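Local coordinates for signal transduction histidine-protein kinase/phosphatase MprB (Mycobacterium hassiacum, PDB 6BLK) that probably autophosphorylates on a histidine with ATP as a two-component sensor kinase and phosphatase, of which this chain is the ATP-binding catalytic domain, at residues T36-V40 with L153-M158; S18-V22 with V51-D56. All blocks are in the same frame, centred on the assembly; numbering follows the deposited sequence. Where two conformers were deposited one is given.

Contact 1: T36-V40 with L153-M158; sequences TPWQV and LPGRPM
Trp38 lays its indole against the backbone of Gly155 and Arg156, where residues 156-157 pair antiparallel with 38-39. Its CG stands anti to the backbone N (chi1 -164°), and from there the ring reaches along the C-terminal tail 153-158. The tight part of the contact is here. Gly155 C lies 3.2 Å above the ring plane, offset toward the rim. Trp38 CZ3 meets Pro157 CD at 3.5 Å. The indole NE1 gives a weak, bent hydrogen bond to Leu153 O. Gly155 CA lies 3.1 Å from Gln39 O.

Beside the ring, Gln39 and Arg156 form a hydrogen-bonded antiparallel pair. Gln39 N to Arg156 O and Arg156 N to Gln39 O are both 2.9 Å, and the first is nearly straight at 171°. Met158 N adds a longer bond, 3.3 Å, to Pro37 O. It comes from above the carbonyl plane, 65° out of it.

The other side of the sheet is looser. Gln39 and Arg156 lie side by side, pointing the same way, and Gln39 OE1 touches Arg156 CD at 3.4 Å. Their amide and guanidinium planes are almost perpendicular. Arg156 is exposed, as is Met158, whose CG and SD lie against Gln39 CB.

The tail thus adds a short edge strand, 156-157, to strand 30-40 of the mixed sheet. The indole of Trp38 also touches Leu72 and Gln74 of strand 67-76 and Ala80 of strand 79-85. Val40 and Leu153 both rest on Met11 of helix 11-25, and Gln39 touches Pro8 of strand 7-10.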
loop_
_atom_site.group_PDB
_atom_site.type_symbol
_atom_site.label_atom_id
_atom_site.label_comp_id
_atom_site.label_asym_id
_atom_site.label_seq_id
_atom_site.Cartn_x
_atom_site.Cartn_y
_atom_site.Cartn_z
ATOM N N THR A 36 1.991 -13.600 -4.674
ATOM C CA THR A 36 2.532 -14.406 -5.753
ATOM C C THR A 36 3.885 -13.834 -6.186
ATOM O O THR A 36 4.082 -12.622 -6.188
ATOM C CB THR A 36 1.572 -14.465 -6.940
ATOM O OG1 THR A 36 1.820 -15.662 -7.705
ATOM C CG2 THR A 36 1.736 -13.267 -7.850
ATOM N N PRO A 37 4.849 -14.701 -6.522
ATOM C CA PRO A 37 6.167 -14.208 -6.971
ATOM C C PRO A 37 6.056 -13.312 -8.197
ATOM O O PRO A 37 5.553 -13.726 -9.257
ATOM C CB PRO A 37 6.944 -15.490 -7.293
ATOM C CG PRO A 37 6.290 -16.537 -6.397
ATOM C CD PRO A 37 4.845 -16.167 -6.361
ATOM N N TRP A 38 6.608 -12.108 -8.059
ATOM C CA TRP A 38 6.501 -11.052 -9.071
ATOM C C TRP A 38 7.770 -10.211 -9.102
ATOM O O TRP A 38 8.191 -9.667 -8.089
ATOM C CB TRP A 38 5.293 -10.165 -8.804
ATOM C CG TRP A 38 4.890 -9.318 -9.941
ATOM C CD1 TRP A 38 5.011 -7.952 -10.079
ATOM C CD2 TRP A 38 4.259 -9.791 -11.123
ATOM N NE1 TRP A 38 4.515 -7.565 -11.311
ATOM C CE2 TRP A 38 4.057 -8.678 -11.970
ATOM C CE3 TRP A 38 3.873 -11.052 -11.561
ATOM C CZ2 TRP A 38 3.459 -8.797 -13.208
ATOM C CZ3 TRP A 38 3.285 -11.178 -12.786
ATOM C CH2 TRP A 38 3.078 -10.044 -13.606
ATOM N N GLN A 39 8.322 -10.019 -10.289
ATOM C CA GLN A 39 9.539 -9.236 -10.474
ATOM C C GLN A 39 9.187 -7.954 -11.221
ATOM O O GLN A 39 8.505 -7.996 -12.242
ATOM C CB GLN A 39 10.601 -10.012 -11.263
ATOM C CG GLN A 39 11.854 -9.193 -11.550
ATOM C CD GLN A 39 12.764 -9.832 -12.574
ATOM O OE1 GLN A 39 12.607 -9.634 -13.777
ATOM N NE2 GLN A 39 13.711 -10.610 -12.100
ATOM N N VAL A 40 9.604 -6.826 -10.664
ATOM C CA VAL A 40 9.412 -5.511 -11.259
ATOM C C VAL A 40 10.791 -4.965 -11.587
ATOM O O VAL A 40 11.744 -5.200 -10.841
ATOM C CB VAL A 40 8.663 -4.569 -10.293
ATOM C CG1 VAL A 40 8.617 -3.140 -10.858
ATOM C CG2 VAL A 40 7.236 -5.103 -9.995
ATOM N N LEU A 153 1.320 -2.982 -10.830
ATOM C CA LEU A 153 2.745 -2.880 -11.170
ATOM C C LEU A 153 3.021 -3.731 -12.404
ATOM O O LEU A 153 2.698 -4.929 -12.419
ATOM C CB LEU A 153 3.668 -3.343 -10.046
ATOM C CG LEU A 153 3.675 -2.417 -8.821
ATOM C CD1 LEU A 153 4.508 -3.088 -7.747
ATOM C CD2 LEU A 153 4.204 -1.026 -9.189
ATOM N N PRO A 154 3.635 -3.181 -13.436
ATOM C CA PRO A 154 4.100 -4.034 -14.526
ATOM C C PRO A 154 5.249 -4.912 -14.061
ATOM O O PRO A 154 6.027 -4.564 -13.167
ATOM C CB PRO A 154 4.549 -3.038 -15.600
ATOM C CG PRO A 154 4.882 -1.825 -14.866
ATOM C CD PRO A 154 3.990 -1.774 -13.640
ATOM N N GLY A 155 5.339 -6.086 -14.660
ATOM C CA GLY A 155 6.467 -6.947 -14.350
ATOM C C GLY A 155 6.275 -8.323 -14.942
ATOM O O GLY A 155 5.538 -8.496 -15.915
ATOM N N ARG A 156 6.883 -9.310 -14.291
ATOM C CA ARG A 156 6.803 -10.673 -14.790
ATOM C C ARG A 156 6.702 -11.667 -13.646
ATOM O O ARG A 156 7.234 -11.434 -12.553
ATOM C CB ARG A 156 8.010 -11.000 -15.681
ATOM C CG ARG A 156 9.332 -10.983 -15.012
ATOM C CD ARG A 156 10.462 -10.907 -16.048
ATOM N NE ARG A 156 10.660 -12.172 -16.748
ATOM C CZ ARG A 156 11.730 -12.458 -17.483
ATOM N NH1 ARG A 156 12.701 -11.560 -17.626
ATOM N NH2 ARG A 156 11.828 -13.640 -18.076
ATOM N N PRO A 157 6.021 -12.785 -13.870
ATOM C CA PRO A 157 6.001 -13.836 -12.856
ATOM C C PRO A 157 7.386 -14.439 -12.697
ATOM O O PRO A 157 8.155 -14.572 -13.663
ATOM C CB PRO A 157 4.981 -14.839 -13.410
ATOM C CG PRO A 157 4.956 -14.610 -14.815
ATOM C CD PRO A 157 5.165 -13.137 -15.000
ATOM N N MET A 158 7.715 -14.778 -11.457
ATOM C CA MET A 158 9.006 -15.383 -11.174
ATOM C C MET A 158 8.805 -16.875 -10.924
ATOM O O MET A 158 7.726 -17.312 -10.508
ATOM C CB MET A 158 9.671 -14.723 -9.968
ATOM C CG MET A 158 9.812 -13.240 -10.088
ATOM S SD MET A 158 10.545 -12.488 -8.615
ATOM C CE MET A 158 12.228 -13.112 -8.749
ATOM O OXT MET A 158 9.727 -17.667 -11.133
#

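Contact 2: S18-V22 with V51-D56; sequences SLERV and VLNVLD
Leu55 holds CG beside its backbone N (chi1 -70°), which sends CD1 toward Ser18 and Leu19, while Leu52 turns CG anti to its N (chi1 178°) and places CD1 by Ser18 O and Arg21 CB, and CD2 by the Arg21 guanidinium. This is a helix-helix contact of the Bergerat-type ATPase fold shared by histidine kinases, GyrB and Hsp90. Helices 11-25 and 44-60 run in roughly the same direction, with local axes 9.3 Å apart and crossing at -38°.

Ser18 sits where the helices come close. Ser18 CB meets Leu55 CD1 at 3.7 Å and Val51 CG1 at 3.8 Å. Its OG is hydrogen-bonded to Val14 O within its own helix, with a weak bond to Gly48 O of the other helix. Leu19 and Leu55 cross at about a right angle, Leu19 CD2 to Leu55 CD1 3.8 Å. They continue into the core, where Leu19 touches Phe31 and Leu55 touches Ile84 of the sheet. At the far end, Asp56 lies next to Asn57 and Lys60, which bind ATP. Arg21 edges the contact on the exposed side, and Leu52 CD2 lies 3.7 Å from Arg21 NE.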
loop_
_atom_site.group_PDB
_atom_site.type_symbol
_atom_site.label_atom_id
_atom_site.label_comp_id
_atom_site.label_asym_id
_atom_site.label_seq_id
_atom_site.Cartn_x
_atom_site.Cartn_y
_atom_site.Cartn_z
ATOM N N SER A 18 9.310 -4.687 4.162
ATOM C CA SER A 18 8.367 -3.680 4.634
ATOM C C SER A 18 7.548 -4.197 5.801
ATOM O O SER A 18 7.279 -3.453 6.747
ATOM C CB SER A 18 7.442 -3.241 3.509
ATOM O OG SER A 18 8.181 -2.682 2.446
ATOM N N LEU A 19 7.129 -5.461 5.746
ATOM C CA LEU A 19 6.323 -6.013 6.829
ATOM C C LEU A 19 7.117 -6.110 8.119
ATOM O O LEU A 19 6.571 -5.853 9.192
ATOM C CB LEU A 19 5.773 -7.387 6.460
ATOM C CG LEU A 19 4.531 -7.400 5.563
ATOM C CD1 LEU A 19 4.247 -8.814 5.042
ATOM C CD2 LEU A 19 3.321 -6.813 6.294
ATOM N N GLU A 20 8.386 -6.519 8.045
ATOM C CA GLU A 20 9.190 -6.618 9.262
ATOM C C GLU A 20 9.195 -5.297 10.010
ATOM O O GLU A 20 9.017 -5.267 11.232
ATOM C CB GLU A 20 10.623 -7.037 8.933
ATOM C CG GLU A 20 10.800 -8.536 8.756
ATOM C CD GLU A 20 10.605 -9.311 10.056
ATOM O OE1 GLU A 20 11.247 -8.950 11.066
ATOM O OE2 GLU A 20 9.805 -10.273 10.073
ATOM N N ARG A 21 9.358 -4.191 9.288
ATOM C CA ARG A 21 9.354 -2.878 9.924
ATOM C C ARG A 21 8.041 -2.608 10.655
ATOM O O ARG A 21 8.042 -2.183 11.814
ATOM C CB ARG A 21 9.615 -1.789 8.880
ATOM C CG ARG A 21 11.058 -1.683 8.411
ATOM C CD ARG A 21 11.837 -0.574 9.133
ATOM N NE ARG A 21 11.264 0.755 8.900
ATOM C CZ ARG A 21 10.646 1.502 9.817
ATOM N NH1 ARG A 21 10.510 1.083 11.069
ATOM N NH2 ARG A 21 10.162 2.691 9.481
ATOM N N VAL A 22 6.903 -2.825 9.996
ATOM C CA VAL A 22 5.664 -2.355 10.598
ATOM C C VAL A 22 5.113 -3.319 11.642
ATOM O O VAL A 22 4.354 -2.894 12.523
ATOM C CB VAL A 22 4.613 -2.063 9.514
ATOM C CG1 VAL A 22 4.072 -3.347 8.939
ATOM C CG2 VAL A 22 3.488 -1.188 10.077
ATOM N N VAL A 51 5.626 0.654 -0.412
ATOM C CA VAL A 51 4.865 -0.370 0.293
ATOM C C VAL A 51 4.823 -0.069 1.788
ATOM O O VAL A 51 3.767 -0.182 2.422
ATOM C CB VAL A 51 5.439 -1.764 -0.003
ATOM C CG1 VAL A 51 4.747 -2.821 0.834
ATOM C CG2 VAL A 51 5.305 -2.099 -1.485
ATOM N N LEU A 52 5.963 0.313 2.376
ATOM C CA LEU A 52 5.979 0.624 3.812
ATOM C C LEU A 52 5.044 1.780 4.124
ATOM O O LEU A 52 4.358 1.769 5.153
ATOM C CB LEU A 52 7.395 0.931 4.274
ATOM C CG LEU A 52 7.579 1.312 5.741
ATOM C CD1 LEU A 52 7.095 0.175 6.610
ATOM C CD2 LEU A 52 9.052 1.629 6.010
ATOM N N ASN A 53 4.975 2.788 3.256
ATOM C CA ASN A 53 4.082 3.898 3.556
ATOM C C ASN A 53 2.624 3.451 3.578
ATOM O O ASN A 53 1.832 3.939 4.397
ATOM C CB ASN A 53 4.264 5.035 2.555
ATOM C CG ASN A 53 5.558 5.815 2.771
ATOM O OD1 ASN A 53 6.378 5.500 3.635
ATOM N ND2 ASN A 53 5.740 6.839 1.971
ATOM N N VAL A 54 2.243 2.534 2.681
ATOM C CA VAL A 54 0.861 2.041 2.686
ATOM C C VAL A 54 0.621 1.142 3.882
ATOM O O VAL A 54 -0.411 1.260 4.542
ATOM C CB VAL A 54 0.501 1.337 1.363
ATOM C CG1 VAL A 54 -0.908 0.772 1.421
ATOM C CG2 VAL A 54 0.590 2.307 0.219
ATOM N N LEU A 55 1.569 0.259 4.194
ATOM C CA LEU A 55 1.429 -0.601 5.364
ATOM C C LEU A 55 1.360 0.219 6.631
ATOM O O LEU A 55 0.616 -0.131 7.553
ATOM C CB LEU A 55 2.570 -1.595 5.461
ATOM C CG LEU A 55 2.577 -2.690 4.399
ATOM C CD1 LEU A 55 3.855 -3.487 4.559
ATOM C CD2 LEU A 55 1.363 -3.617 4.501
ATOM N N ASP A 56 2.143 1.299 6.708
ATOM C CA ASP A 56 2.134 2.129 7.904
ATOM C C ASP A 56 0.758 2.750 8.132
ATOM O O ASP A 56 0.271 2.775 9.270
ATOM C CB ASP A 56 3.200 3.213 7.814
ATOM C CG ASP A 56 3.337 3.980 9.096
ATOM O OD1 ASP A 56 3.715 3.339 10.100
ATOM O OD2 ASP A 56 3.054 5.200 9.081
#

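Both contacts belong to one ATP-binding domain, with centres about 19 Å apart and nearest atoms about 6 Å apart, so they do not touch. Along the chain they interleave: 18-22, 36-40, 51-56, then 153-158. Helix 11-25 leads into strand 30-40, which leads into helix 44-60. Contact 2 packs the two helices on each other over the sheet. Contact 1 pairs the C-terminal end of strand 30-40 with the chain's last residues. Helix 11-25 takes part in both regions, since its Met11 lies beside contact 1. Contact 2 lies close to the nucleotide and the magnesium ion, whereas contact 1 lies away from the ATP site.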